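PDB 5KAW: SA2223 protein from Staphylococcus aureus, which is of unknown function but binds the lipophilic cations rhodamine 6G and tetraphenylphosphonium, consistent with a GyrI-like role in multidrug recognition. Local coordinates for residues A[132-137]-A[150-155]; A[58-63]-A[70-75]; A[16-21]-A[31-36]. All coordinates share one frame; numbering follows the deposited sequence. Where two conformers were deposited one is given.

Contact 1: residues A[132-137]-A[150-155]; sequences PFFELY and EIWMPV. With RHQ (rhodamine 6g), chain B; P4P (tetraphenylphosphonium), chain C.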
loop_
_atom_site.group_PDB
_atom_site.type_symbol
_atom_site.label_atom_id
_atom_site.label_comp_id
_atom_site.label_asym_id
_atom_site.label_seq_id
_atom_site.Cartn_x
_atom_site.Cartn_y
_atom_site.Cartn_z
ATOM N N PRO A 132 2.929 6.106 -5.414
ATOM C CA PRO A 132 2.184 5.468 -4.322
ATOM C C PRO A 132 3.059 4.577 -3.436
ATOM O O PRO A 132 3.982 3.939 -3.943
ATOM C CB PRO A 132 1.139 4.621 -5.055
ATOM C CG PRO A 132 1.033 5.220 -6.431
ATOM C CD PRO A 132 2.402 5.746 -6.739
ATOM N N PHE A 133 2.769 4.537 -2.137
ATOM C CA PHE A 133 3.323 3.497 -1.274
ATOM C C PHE A 133 2.129 2.693 -0.778
ATOM O O PHE A 133 0.984 3.159 -0.884
ATOM C CB PHE A 133 4.181 4.070 -0.121
ATOM C CG PHE A 133 3.435 4.935 0.866
ATOM C CD1 PHE A 133 2.746 4.368 1.926
ATOM C CD2 PHE A 133 3.479 6.320 0.772
ATOM C CE1 PHE A 133 2.081 5.161 2.849
ATOM C CE2 PHE A 133 2.815 7.121 1.699
ATOM C CZ PHE A 133 2.123 6.539 2.739
ATOM N N PHE A 134 2.359 1.486 -0.275
ATOM C CA PHE A 134 1.219 0.664 0.110
ATOM C C PHE A 134 1.466 -0.397 1.174
ATOM O O PHE A 134 2.592 -0.871 1.409
ATOM C CB PHE A 134 0.609 -0.008 -1.140
ATOM C CG PHE A 134 1.534 -0.959 -1.882
ATOM C CD1 PHE A 134 1.596 -2.302 -1.543
ATOM C CD2 PHE A 134 2.280 -0.524 -2.967
ATOM C CE1 PHE A 134 2.417 -3.176 -2.240
ATOM C CE2 PHE A 134 3.104 -1.392 -3.661
ATOM C CZ PHE A 134 3.174 -2.715 -3.299
ATOM N N GLU A 135 0.361 -0.734 1.825
ATOM C CA GLU A 135 0.267 -1.882 2.710
ATOM C C GLU A 135 -0.157 -3.077 1.879
ATOM O O GLU A 135 -1.012 -2.956 0.996
ATOM C CB GLU A 135 -0.744 -1.622 3.841
ATOM C CG GLU A 135 -0.491 -0.348 4.642
ATOM C CD GLU A 135 -1.774 0.436 4.927
ATOM O OE1 GLU A 135 -2.803 -0.189 5.243
ATOM O OE2 GLU A 135 -1.748 1.677 4.844
ATOM N N LEU A 136 0.432 -4.233 2.155
ATOM C CA LEU A 136 0.038 -5.468 1.487
ATOM C C LEU A 136 -0.388 -6.487 2.537
ATOM O O LEU A 136 0.416 -6.880 3.379
ATOM C CB LEU A 136 1.177 -6.025 0.632
ATOM C CG LEU A 136 0.831 -7.294 -0.151
ATOM C CD1 LEU A 136 -0.267 -7.012 -1.166
ATOM C CD2 LEU A 136 2.057 -7.840 -0.841
ATOM N N TYR A 137 -1.656 -6.896 2.464
ATOM C CA TYR A 137 -2.267 -7.842 3.400
ATOM C C TYR A 137 -2.481 -9.191 2.728
ATOM O O TYR A 137 -3.451 -9.381 1.987
ATOM C CB TYR A 137 -3.612 -7.303 3.919
ATOM C CG TYR A 137 -3.488 -5.983 4.649
ATOM C CD1 TYR A 137 -3.202 -5.948 6.004
ATOM C CD2 TYR A 137 -3.645 -4.775 3.978
ATOM C CE1 TYR A 137 -3.074 -4.759 6.675
ATOM C CE2 TYR A 137 -3.523 -3.568 4.645
ATOM C CZ TYR A 137 -3.230 -3.567 5.998
ATOM O OH TYR A 137 -3.096 -2.386 6.697
ATOM N N GLU A 150 2.993 -6.322 4.972
ATOM C CA GLU A 150 4.134 -5.696 4.306
ATOM C C GLU A 150 3.844 -4.229 3.984
ATOM O O GLU A 150 2.719 -3.858 3.647
ATOM C CB GLU A 150 4.511 -6.465 3.042
ATOM C CG GLU A 150 4.984 -7.862 3.355
ATOM C CD GLU A 150 5.491 -8.609 2.141
ATOM O OE1 GLU A 150 5.296 -8.126 1.010
ATOM O OE2 GLU A 150 6.083 -9.688 2.323
ATOM N N ILE A 151 4.873 -3.401 4.125
ATOM C CA ILE A 151 4.807 -1.981 3.795
ATOM C C ILE A 151 5.822 -1.731 2.692
ATOM O O ILE A 151 7.020 -1.948 2.886
ATOM C CB ILE A 151 5.107 -1.081 5.014
ATOM C CG1 ILE A 151 4.061 -1.314 6.111
ATOM C CG2 ILE A 151 5.130 0.394 4.600
ATOM C CD1 ILE A 151 4.421 -0.707 7.452
ATOM N N TRP A 152 5.324 -1.282 1.543
ATOM C CA TRP A 152 6.121 -1.130 0.329
ATOM C C TRP A 152 6.340 0.346 0.033
ATOM O O TRP A 152 5.382 1.072 -0.266
ATOM C CB TRP A 152 5.431 -1.797 -0.866
ATOM C CG TRP A 152 5.415 -3.286 -0.835
ATOM C CD1 TRP A 152 4.819 -4.089 0.103
ATOM C CD2 TRP A 152 5.999 -4.166 -1.804
ATOM N NE1 TRP A 152 5.010 -5.411 -0.221
ATOM C CE2 TRP A 152 5.737 -5.486 -1.383
ATOM C CE3 TRP A 152 6.726 -3.967 -2.984
ATOM C CZ2 TRP A 152 6.171 -6.599 -2.102
ATOM C CZ3 TRP A 152 7.162 -5.077 -3.692
ATOM C CH2 TRP A 152 6.881 -6.374 -3.250
ATOM N N MET A 153 7.601 0.769 0.130
ATOM C CA MET A 153 8.014 2.156 -0.056
ATOM C C MET A 153 8.867 2.301 -1.318
ATOM O O MET A 153 9.962 1.740 -1.391
ATOM C CB MET A 153 8.820 2.642 1.152
ATOM C CG MET A 153 8.062 2.657 2.486
ATOM S SD MET A 153 6.610 3.751 2.582
ATOM C CE MET A 153 7.193 5.147 1.688
ATOM N N PRO A 154 8.378 3.060 -2.317
ATOM C CA PRO A 154 9.145 3.157 -3.571
ATOM C C PRO A 154 10.441 3.942 -3.417
ATOM O O PRO A 154 10.488 4.945 -2.702
ATOM C CB PRO A 154 8.181 3.870 -4.523
ATOM C CG PRO A 154 7.252 4.634 -3.634
ATOM C CD PRO A 154 7.119 3.827 -2.373
ATOM N N VAL A 155 11.494 3.472 -4.071
ATOM C CA VAL A 155 12.782 4.154 -4.005
ATOM C C VAL A 155 13.443 4.246 -5.372
ATOM O O VAL A 155 13.134 3.468 -6.287
ATOM C CB VAL A 155 13.755 3.458 -3.030
ATOM C CG1 VAL A 155 13.322 3.684 -1.600
ATOM C CG2 VAL A 155 13.872 1.970 -3.343
HETATM C C1 RHQ B . -7.386 -3.643 7.581
HETATM C C2 RHQ B . -8.405 -3.567 8.515
HETATM C C3 RHQ B . -9.295 -4.702 8.660
HETATM C C4 RHQ B . -9.115 -5.832 7.877
HETATM C C5 RHQ B . -8.071 -5.912 6.927
HETATM C C6 RHQ B . -7.205 -4.814 6.775
HETATM O O1 RHQ B . -6.502 -2.543 7.419
HETATM C C7 RHQ B . -6.649 -1.384 8.196
HETATM C C8 RHQ B . -7.665 -1.287 9.132
HETATM C C9 RHQ B . -8.570 -2.385 9.300
HETATM C C10 RHQ B . -5.728 -0.299 7.993
HETATM C C11 RHQ B . -5.841 0.831 8.724
HETATM C C12 RHQ B . -6.883 0.939 9.695
HETATM C C13 RHQ B . -7.780 -0.112 9.890
HETATM N N1 RHQ B . -4.969 1.937 8.572
HETATM C C14 RHQ B . -9.726 -2.170 9.994
HETATM C C15 RHQ B . -10.677 -1.191 9.578
HETATM C C16 RHQ B . -11.837 -1.001 10.302
HETATM C C17 RHQ B . -12.095 -1.788 11.461
HETATM C C18 RHQ B . -11.172 -2.756 11.876
HETATM C C19 RHQ B . -9.977 -2.937 11.130
HETATM C C20 RHQ B . -7.122 2.160 10.580
HETATM C C21 RHQ B . -10.225 -6.709 8.364
HETATM C C22 RHQ B . -3.721 1.791 7.867
HETATM C C23 RHQ B . -2.733 0.877 8.650
HETATM N N2 RHQ B . -7.946 -7.001 6.211
HETATM C C24 RHQ B . -6.858 -7.204 5.334
HETATM C C25 RHQ B . -6.997 -8.595 4.661
HETATM C C26 RHQ B . -9.127 -4.059 11.767
HETATM O O27 RHQ B . -7.866 -3.997 11.661
HETATM O O2 RHQ B . -9.774 -5.157 12.426
HETATM C C28 RHQ B . -8.922 -6.166 12.939
HETATM C C29 RHQ B . -8.382 -7.034 11.799
HETATM P P P4P C . 6.715 10.170 2.799
HETATM C C1A P4P C . 8.271 10.551 3.662
HETATM C C2A P4P C . 9.354 11.059 2.958
HETATM C C3A P4P C . 10.535 11.351 3.620
HETATM C C4A P4P C . 10.640 11.136 4.987
HETATM C C5A P4P C . 9.562 10.629 5.693
HETATM C C6A P4P C . 8.378 10.338 5.031
HETATM C C1C P4P C . 5.964 11.744 2.238
HETATM C C6C P4P C . 6.706 12.918 2.304
HETATM C C5C P4P C . 6.175 14.130 1.883
HETATM C C4C P4P C . 4.888 14.183 1.384
HETATM C C3C P4P C . 4.141 13.023 1.311
HETATM C C2C P4P C . 4.670 11.808 1.735
HETATM C C1D P4P C . 7.097 9.078 1.393
HETATM C C6D P4P C . 6.261 9.018 0.295
HETATM C C5D P4P C . 6.548 8.181 -0.777
HETATM C C4D P4P C . 7.686 7.392 -0.751
HETATM C C3D P4P C . 8.524 7.450 0.349
HETATM C C2D P4P C . 8.231 8.285 1.416
HETATM C C6B P4P C . 5.949 7.928 4.345
HETATM C C5B P4P C . 5.130 7.268 5.248
HETATM C C4B P4P C . 4.035 7.923 5.788
HETATM C C3B P4P C . 3.762 9.235 5.426
HETATM C C2B P4P C . 4.582 9.898 4.521
HETATM C C1B P4P C . 5.676 9.241 3.972
#
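F134 and W152 lie side by side on neighbouring strands of a beta hairpin, and their rings form an offset stack with planes 14° apart. The phenyl ring lies over the five-membered part of the indole: F134 CE1 comes 3.3 Å from W152 CG, while W152 CB makes a CH-pi contact over the phenyl face. A chi1 of 62°, with CG between the backbone N and the carbonyl carbon, swings the F134 ring across to its neighbour. The backbones join them as a hydrogen-bonded pair, W152 N to F134 O at 2.8 Å. Farther along the same face, W152 NE1 donates to E150 OE1 (3.0 Å), and CD2 of L136 lies 3.9 Å from that NE1.

On the face of E135 and I151, E135 OE1 accepts from Y137 OH, 2.7 Å away, and also pairs with Y71. The Y137 ring lays one face against rhodamine 6G. At the other end M153 SD sits 4.4 Å from the centroid of the F133 ring, an oblique Met-aromatic contact, and F133 CZ reaches tetraphenylphosphonium C4B at 3.9 Å. One hairpin thus meets both ligands, with aromatic surface for each and a carboxylate whose charge would probably favour the cationic dye.

Contact 2: residues A[58-63]-A[70-75]; sequences LGLCIP and SYMIAV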
loop_
_atom_site.group_PDB
_atom_site.type_symbol
_atom_site.label_atom_id
_atom_site.label_comp_id
_atom_site.label_asym_id
_atom_site.label_seq_id
_atom_site.Cartn_x
_atom_site.Cartn_y
_atom_site.Cartn_z
ATOM N N LEU A 58 -4.195 -4.801 -1.356
ATOM C CA LEU A 58 -3.406 -3.584 -1.174
ATOM C C LEU A 58 -4.211 -2.459 -0.557
ATOM O O LEU A 58 -5.384 -2.267 -0.874
ATOM C CB LEU A 58 -2.840 -3.087 -2.500
ATOM C CG LEU A 58 -1.639 -3.824 -3.086
ATOM C CD1 LEU A 58 -2.108 -5.075 -3.798
ATOM C CD2 LEU A 58 -0.874 -2.918 -4.030
ATOM N N GLY A 59 -3.557 -1.721 0.328
ATOM C CA GLY A 59 -4.026 -0.418 0.752
ATOM C C GLY A 59 -3.003 0.609 0.295
ATOM O O GLY A 59 -1.941 0.756 0.904
ATOM N N LEU A 60 -3.317 1.303 -0.793
ATOM C CA LEU A 60 -2.385 2.243 -1.395
ATOM C C LEU A 60 -2.669 3.668 -0.971
ATOM O O LEU A 60 -3.807 4.128 -1.020
ATOM C CB LEU A 60 -2.444 2.173 -2.921
ATOM C CG LEU A 60 -2.111 0.832 -3.556
ATOM C CD1 LEU A 60 -3.383 0.210 -4.112
ATOM C CD2 LEU A 60 -1.049 0.994 -4.624
ATOM N N CYS A 61 -1.618 4.345 -0.547
ATOM C CA CYS A 61 -1.667 5.782 -0.320
ATOM C C CYS A 61 -1.184 6.486 -1.579
ATOM O O CYS A 61 -0.025 6.339 -1.975
ATOM C CB CYS A 61 -0.814 6.189 0.878
ATOM S SG CYS A 61 -1.517 5.733 2.474
ATOM N N ILE A 62 -2.081 7.242 -2.204
ATOM C CA ILE A 62 -1.801 7.913 -3.471
ATOM C C ILE A 62 -1.778 9.424 -3.256
ATOM O O ILE A 62 -2.782 9.991 -2.806
ATOM C CB ILE A 62 -2.864 7.556 -4.539
ATOM C CG1 ILE A 62 -2.901 6.034 -4.758
ATOM C CG2 ILE A 62 -2.587 8.296 -5.841
ATOM C CD1 ILE A 62 -4.049 5.550 -5.600
ATOM N N PRO A 63 -0.637 10.082 -3.559
ATOM C CA PRO A 63 -0.593 11.544 -3.439
ATOM C C PRO A 63 -1.376 12.227 -4.557
ATOM O O PRO A 63 -1.257 11.814 -5.711
ATOM C CB PRO A 63 0.903 11.871 -3.547
ATOM C CG PRO A 63 1.480 10.750 -4.322
ATOM C CD PRO A 63 0.656 9.529 -4.009
ATOM N N SER A 70 -5.204 10.291 -1.306
ATOM C CA SER A 70 -6.154 9.236 -1.587
ATOM C C SER A 70 -5.667 7.932 -1.004
ATOM O O SER A 70 -4.464 7.699 -0.856
ATOM C CB SER A 70 -6.379 9.083 -3.082
ATOM O OG SER A 70 -7.072 10.203 -3.600
ATOM N N TYR A 71 -6.630 7.092 -0.664
ATOM C CA TYR A 71 -6.354 5.742 -0.230
ATOM C C TYR A 71 -7.145 4.830 -1.133
ATOM O O TYR A 71 -8.340 5.057 -1.360
ATOM C CB TYR A 71 -6.731 5.553 1.228
ATOM C CG TYR A 71 -6.256 4.261 1.869
ATOM C CD1 TYR A 71 -5.017 4.188 2.494
ATOM C CD2 TYR A 71 -7.067 3.133 1.899
ATOM C CE1 TYR A 71 -4.588 3.018 3.108
ATOM C CE2 TYR A 71 -6.642 1.956 2.512
ATOM C CZ TYR A 71 -5.399 1.911 3.116
ATOM O OH TYR A 71 -4.979 0.752 3.739
ATOM N N MET A 72 -6.473 3.826 -1.683
ATOM C CA MET A 72 -7.121 2.872 -2.567
ATOM C C MET A 72 -6.982 1.450 -2.049
ATOM O O MET A 72 -5.873 0.964 -1.798
ATOM C CB MET A 72 -6.555 2.964 -3.977
ATOM C CG MET A 72 -7.333 2.159 -5.011
ATOM S SD MET A 72 -6.615 2.277 -6.674
ATOM C CE MET A 72 -7.684 1.198 -7.614
ATOM N N ILE A 73 -8.132 0.800 -1.877
ATOM C CA ILE A 73 -8.185 -0.624 -1.547
ATOM C C ILE A 73 -8.319 -1.366 -2.863
ATOM O O ILE A 73 -9.271 -1.140 -3.611
ATOM C CB ILE A 73 -9.360 -0.959 -0.599
ATOM C CG1 ILE A 73 -9.124 -0.313 0.778
ATOM C CG2 ILE A 73 -9.524 -2.490 -0.444
ATOM C CD1 ILE A 73 -10.345 -0.341 1.695
ATOM N N ALA A 74 -7.361 -2.234 -3.161
ATOM C CA ALA A 74 -7.279 -2.800 -4.491
ATOM C C ALA A 74 -6.572 -4.146 -4.515
ATOM O O ALA A 74 -5.893 -4.528 -3.553
ATOM C CB ALA A 74 -6.571 -1.813 -5.405
ATOM N N VAL A 75 -6.751 -4.858 -5.622
ATOM C CA VAL A 75 -5.995 -6.069 -5.912
ATOM C C VAL A 75 -5.389 -5.945 -7.299
ATOM O O VAL A 75 -5.882 -5.192 -8.141
ATOM C CB VAL A 75 -6.876 -7.349 -5.844
ATOM C CG1 VAL A 75 -7.465 -7.522 -4.456
ATOM C CG2 VAL A 75 -7.978 -7.319 -6.896
#
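Y71 bends across the neighbouring strand and sets its hydroxyl above G59, with OH 3.3 Å from G59 CA. With CG anti to the backbone N (chi1 -169°), the ring lies along the backbone of 59-61 and presents one face to L60 N. G59 has no side chain, and the tyrosine oxygen lies close over its CA. C61 SG approaches the ring from its edge, 3.8 Å from Y71 CD1, in a Cys sulfur-aromatic contact. Beyond G59 the hydroxyl meets E135 and W34, both in the rhodamine 6G pocket.

The other face of the hairpin is largely apolar. L60 directs CD1 to the methyl CB of A74, 4.0 Å away. I62 extends CD1 to M72 CB at 3.9 Å. M72 itself is fully extended (chi2 -179°); its thioether leads away from I62, and the side chain also touches D87 and I89. S70 is the polar exception at the end of this face: it packs CB against I62 CB, while its OG bonds to E64 and T19.

Six backbone bonds join the strands, among them L60 N to M72 O at 2.8 Å with an N-H...O angle of 175°. The chemistry is divided by face: mostly apolar groups pack on one, with S70 at its end, while on the other a tyrosine lies over a glycine and its hydroxyl, bonded to E135, probably steadies that carboxylate beside the dye.

Contact 3: residues A[16-21]-A[31-36]; sequences IKETYE and AGFWQR. With RHQ (rhodamine 6g), chain B.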
loop_
_atom_site.group_PDB
_atom_site.type_symbol
_atom_site.label_atom_id
_atom_site.label_comp_id
_atom_site.label_asym_id
_atom_site.label_seq_id
_atom_site.Cartn_x
_atom_site.Cartn_y
_atom_site.Cartn_z
ATOM N N ILE A 16 -11.207 0.431 -5.226
ATOM C CA ILE A 16 -11.908 1.685 -4.967
ATOM C C ILE A 16 -10.960 2.658 -4.298
ATOM O O ILE A 16 -10.328 2.335 -3.298
ATOM C CB ILE A 16 -13.150 1.484 -4.084
ATOM C CG1 ILE A 16 -14.134 0.542 -4.784
ATOM C CG2 ILE A 16 -13.807 2.842 -3.788
ATOM C CD1 ILE A 16 -15.395 0.255 -4.004
ATOM N N LYS A 17 -10.861 3.843 -4.890
ATOM C CA LYS A 17 -10.062 4.936 -4.358
ATOM C C LYS A 17 -10.989 5.969 -3.747
ATOM O O LYS A 17 -11.940 6.397 -4.392
ATOM C CB LYS A 17 -9.220 5.589 -5.456
ATOM C CG LYS A 17 -8.304 6.693 -4.934
ATOM C CD LYS A 17 -7.609 7.454 -6.048
ATOM C CE LYS A 17 -8.514 8.514 -6.636
ATOM N NZ LYS A 17 -7.740 9.462 -7.477
ATOM N N GLU A 18 -10.722 6.349 -2.506
ATOM C CA GLU A 18 -11.403 7.484 -1.900
ATOM C C GLU A 18 -10.356 8.551 -1.644
ATOM O O GLU A 18 -9.160 8.257 -1.571
ATOM C CB GLU A 18 -12.134 7.092 -0.620
ATOM C CG GLU A 18 -13.393 6.256 -0.892
ATOM C CD GLU A 18 -14.290 6.119 0.324
ATOM O OE1 GLU A 18 -13.832 6.467 1.434
ATOM O OE2 GLU A 18 -15.458 5.676 0.171
ATOM N N THR A 19 -10.811 9.790 -1.552
ATOM C CA THR A 19 -9.913 10.932 -1.448
ATOM C C THR A 19 -10.248 11.730 -0.201
ATOM O O THR A 19 -11.410 12.036 0.061
ATOM C CB THR A 19 -10.004 11.814 -2.705
ATOM O OG1 THR A 19 -9.696 11.022 -3.862
ATOM C CG2 THR A 19 -9.033 12.974 -2.623
ATOM N N TYR A 20 -9.216 12.048 0.574
ATOM C CA TYR A 20 -9.389 12.745 1.841
ATOM C C TYR A 20 -8.594 14.043 1.825
ATOM O O TYR A 20 -7.513 14.119 1.227
ATOM C CB TYR A 20 -8.963 11.849 3.006
ATOM C CG TYR A 20 -9.575 10.469 2.930
ATOM C CD1 TYR A 20 -10.909 10.264 3.255
ATOM C CD2 TYR A 20 -8.826 9.376 2.517
ATOM C CE1 TYR A 20 -11.478 9.007 3.174
ATOM C CE2 TYR A 20 -9.380 8.122 2.436
ATOM C CZ TYR A 20 -10.708 7.940 2.765
ATOM O OH TYR A 20 -11.263 6.689 2.681
ATOM N N GLU A 21 -9.155 15.061 2.469
ATOM C CA GLU A 21 -8.591 16.405 2.462
ATOM C C GLU A 21 -7.190 16.451 3.057
ATOM O O GLU A 21 -6.277 17.047 2.486
ATOM C CB GLU A 21 -9.505 17.358 3.240
ATOM C CG GLU A 21 -10.795 17.729 2.517
ATOM C CD GLU A 21 -10.589 18.799 1.461
ATOM O OE1 GLU A 21 -9.422 19.151 1.188
ATOM O OE2 GLU A 21 -11.596 19.291 0.907
ATOM N N ALA A 31 -10.045 3.661 8.325
ATOM C CA ALA A 31 -10.738 2.620 9.080
ATOM C C ALA A 31 -12.169 2.440 8.583
ATOM O O ALA A 31 -12.622 1.321 8.343
ATOM C CB ALA A 31 -10.752 2.954 10.571
ATOM N N GLY A 32 -12.890 3.548 8.450
ATOM C CA GLY A 32 -14.286 3.498 8.048
ATOM C C GLY A 32 -14.411 2.991 6.619
ATOM O O GLY A 32 -15.373 2.303 6.260
ATOM N N PHE A 33 -13.418 3.331 5.804
ATOM C CA PHE A 33 -13.379 2.907 4.404
ATOM C C PHE A 33 -13.206 1.389 4.306
ATOM O O PHE A 33 -13.937 0.724 3.571
ATOM C CB PHE A 33 -12.245 3.635 3.667
ATOM C CG PHE A 33 -12.204 3.374 2.186
ATOM C CD1 PHE A 33 -13.357 3.084 1.476
ATOM C CD2 PHE A 33 -10.994 3.402 1.502
ATOM C CE1 PHE A 33 -13.308 2.847 0.118
ATOM C CE2 PHE A 33 -10.940 3.163 0.150
ATOM C CZ PHE A 33 -12.104 2.884 -0.546
ATOM N N TRP A 34 -12.249 0.839 5.054
ATOM C CA TRP A 34 -12.093 -0.609 5.130
ATOM C C TRP A 34 -13.394 -1.256 5.591
ATOM O O TRP A 34 -13.852 -2.248 5.011
ATOM C CB TRP A 34 -10.961 -1.004 6.090
ATOM C CG TRP A 34 -9.593 -1.007 5.472
ATOM C CD1 TRP A 34 -8.619 -0.062 5.632
ATOM C CD2 TRP A 34 -9.043 -2.007 4.601
ATOM N NE1 TRP A 34 -7.496 -0.412 4.915
ATOM C CE2 TRP A 34 -7.734 -1.597 4.268
ATOM C CE3 TRP A 34 -9.531 -3.208 4.070
ATOM C CZ2 TRP A 34 -6.906 -2.345 3.426
ATOM C CZ3 TRP A 34 -8.713 -3.947 3.237
ATOM C CH2 TRP A 34 -7.414 -3.513 2.919
ATOM N N GLN A 35 -13.982 -0.705 6.645
ATOM C CA GLN A 35 -15.186 -1.294 7.214
ATOM C C GLN A 35 -16.306 -1.307 6.175
ATOM O O GLN A 35 -17.029 -2.292 6.043
ATOM C CB GLN A 35 -15.610 -0.536 8.470
ATOM C CG GLN A 35 -16.741 -1.193 9.247
ATOM C CD GLN A 35 -18.116 -0.764 8.768
ATOM O OE1 GLN A 35 -18.317 0.378 8.351
ATOM N NE2 GLN A 35 -19.075 -1.680 8.835
ATOM N N ARG A 36 -16.430 -0.218 5.421
ATOM C CA ARG A 36 -17.477 -0.119 4.407
ATOM C C ARG A 36 -17.229 -1.090 3.252
ATOM O O ARG A 36 -18.165 -1.725 2.765
ATOM C CB ARG A 36 -17.586 1.321 3.903
ATOM C CG ARG A 36 -18.461 2.202 4.804
ATOM C CD ARG A 36 -18.636 3.612 4.265
ATOM N NE ARG A 36 -17.430 4.440 4.375
ATOM C CZ ARG A 36 -16.653 4.807 3.356
ATOM N NH1 ARG A 36 -16.917 4.414 2.119
ATOM N NH2 ARG A 36 -15.595 5.580 3.572
HETATM C C1 RHQ B . -7.386 -3.643 7.581
HETATM C C2 RHQ B . -8.405 -3.567 8.515
HETATM C C3 RHQ B . -9.295 -4.702 8.660
HETATM C C4 RHQ B . -9.115 -5.832 7.877
HETATM C C5 RHQ B . -8.071 -5.912 6.927
HETATM C C6 RHQ B . -7.205 -4.814 6.775
HETATM O O1 RHQ B . -6.502 -2.543 7.419
HETATM C C7 RHQ B . -6.649 -1.384 8.196
HETATM C C8 RHQ B . -7.665 -1.287 9.132
HETATM C C9 RHQ B . -8.570 -2.385 9.300
HETATM C C10 RHQ B . -5.728 -0.299 7.993
HETATM C C11 RHQ B . -5.841 0.831 8.724
HETATM C C12 RHQ B . -6.883 0.939 9.695
HETATM C C13 RHQ B . -7.780 -0.112 9.890
HETATM N N1 RHQ B . -4.969 1.937 8.572
HETATM C C14 RHQ B . -9.726 -2.170 9.994
HETATM C C15 RHQ B . -10.677 -1.191 9.578
HETATM C C16 RHQ B . -11.837 -1.001 10.302
HETATM C C17 RHQ B . -12.095 -1.788 11.461
HETATM C C18 RHQ B . -11.172 -2.756 11.876
HETATM C C19 RHQ B . -9.977 -2.937 11.130
HETATM C C20 RHQ B . -7.122 2.160 10.580
HETATM C C21 RHQ B . -10.225 -6.709 8.364
HETATM C C22 RHQ B . -3.721 1.791 7.867
HETATM C C23 RHQ B . -2.733 0.877 8.650
HETATM N N2 RHQ B . -7.946 -7.001 6.211
HETATM C C24 RHQ B . -6.858 -7.204 5.334
HETATM C C25 RHQ B . -6.997 -8.595 4.661
HETATM C C26 RHQ B . -9.127 -4.059 11.767
HETATM O O27 RHQ B . -7.866 -3.997 11.661
HETATM O O2 RHQ B . -9.774 -5.157 12.426
HETATM C C28 RHQ B . -8.922 -6.166 12.939
HETATM C C29 RHQ B . -8.382 -7.034 11.799
#
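The carboxylate of E18 does two jobs at once: it lies flat on the ring of F33 and is gripped end-on by R36. Its plane is only 12° from that of the phenyl ring, with E18 CD 3.4 Å from F33 CD1 near the rim, and E18 CG makes a CH-pi contact over the same face. The extended glutamate chain and the phenylalanine come from opposite directions, strand and helix, and overlap where they meet.

R36 supplies both terminal nitrogens, one to each oxygen. NH2 donates to E18 OE1 at 2.9 Å in an almost straight bond (176°) on its syn lone pair, and NH1 binds E18 OE2 at 2.7 Å. Carboxylate and guanidinium are nearly coplanar, and a bend at chi3 turns the arginine tip back over the F33 backbone, with F33 CA over one guanidinium face. Y20 OH adds a weak bond to E18 OE1 and sits 3.4 Å from F33 CB.

F33 reaches the strand with CG anti to its backbone N (chi1 -174°). Its CZ comes to I16 CG2 at 3.7 Å, and the carbonyl O of I16 lies at the ring edge. The ring also touches I73 of the next strand.

On another side of the helix, W34 lays its indole face against the xanthene oxygen O1 of rhodamine 6G, and A31 also meets the dye. The arrangement is that of a helix packed on an antiparallel sheet, here forming one wall of the ligand pocket of a GyrI-like domain.

In the fold
All three contacts reach one antiparallel sheet closed into a barrel; in contact 3 a helix packs on it. Contacts 1 and 2 are buried hairpins joined side by side, since strands 133-137 and 57-63 are neighbours: F133 O pairs with C61 N and E135 N with G59 O, both probable hydrogen bonds. Contact 3 is partly buried, about 13 Å from the chain centre; its strand 4-20 neighbours strand 69-76 of contact 2, where Y71 N probably bonds to E18 O. Backbone ladders dominate the hairpins, whereas contact 3 is held through side chains, with a salt bridge towards solvent. Contacts 1 and 3 touch rhodamine 6G, and Y71 of contact 2 comes near it; contact 1 alone also reaches tetraphenylphosphonium.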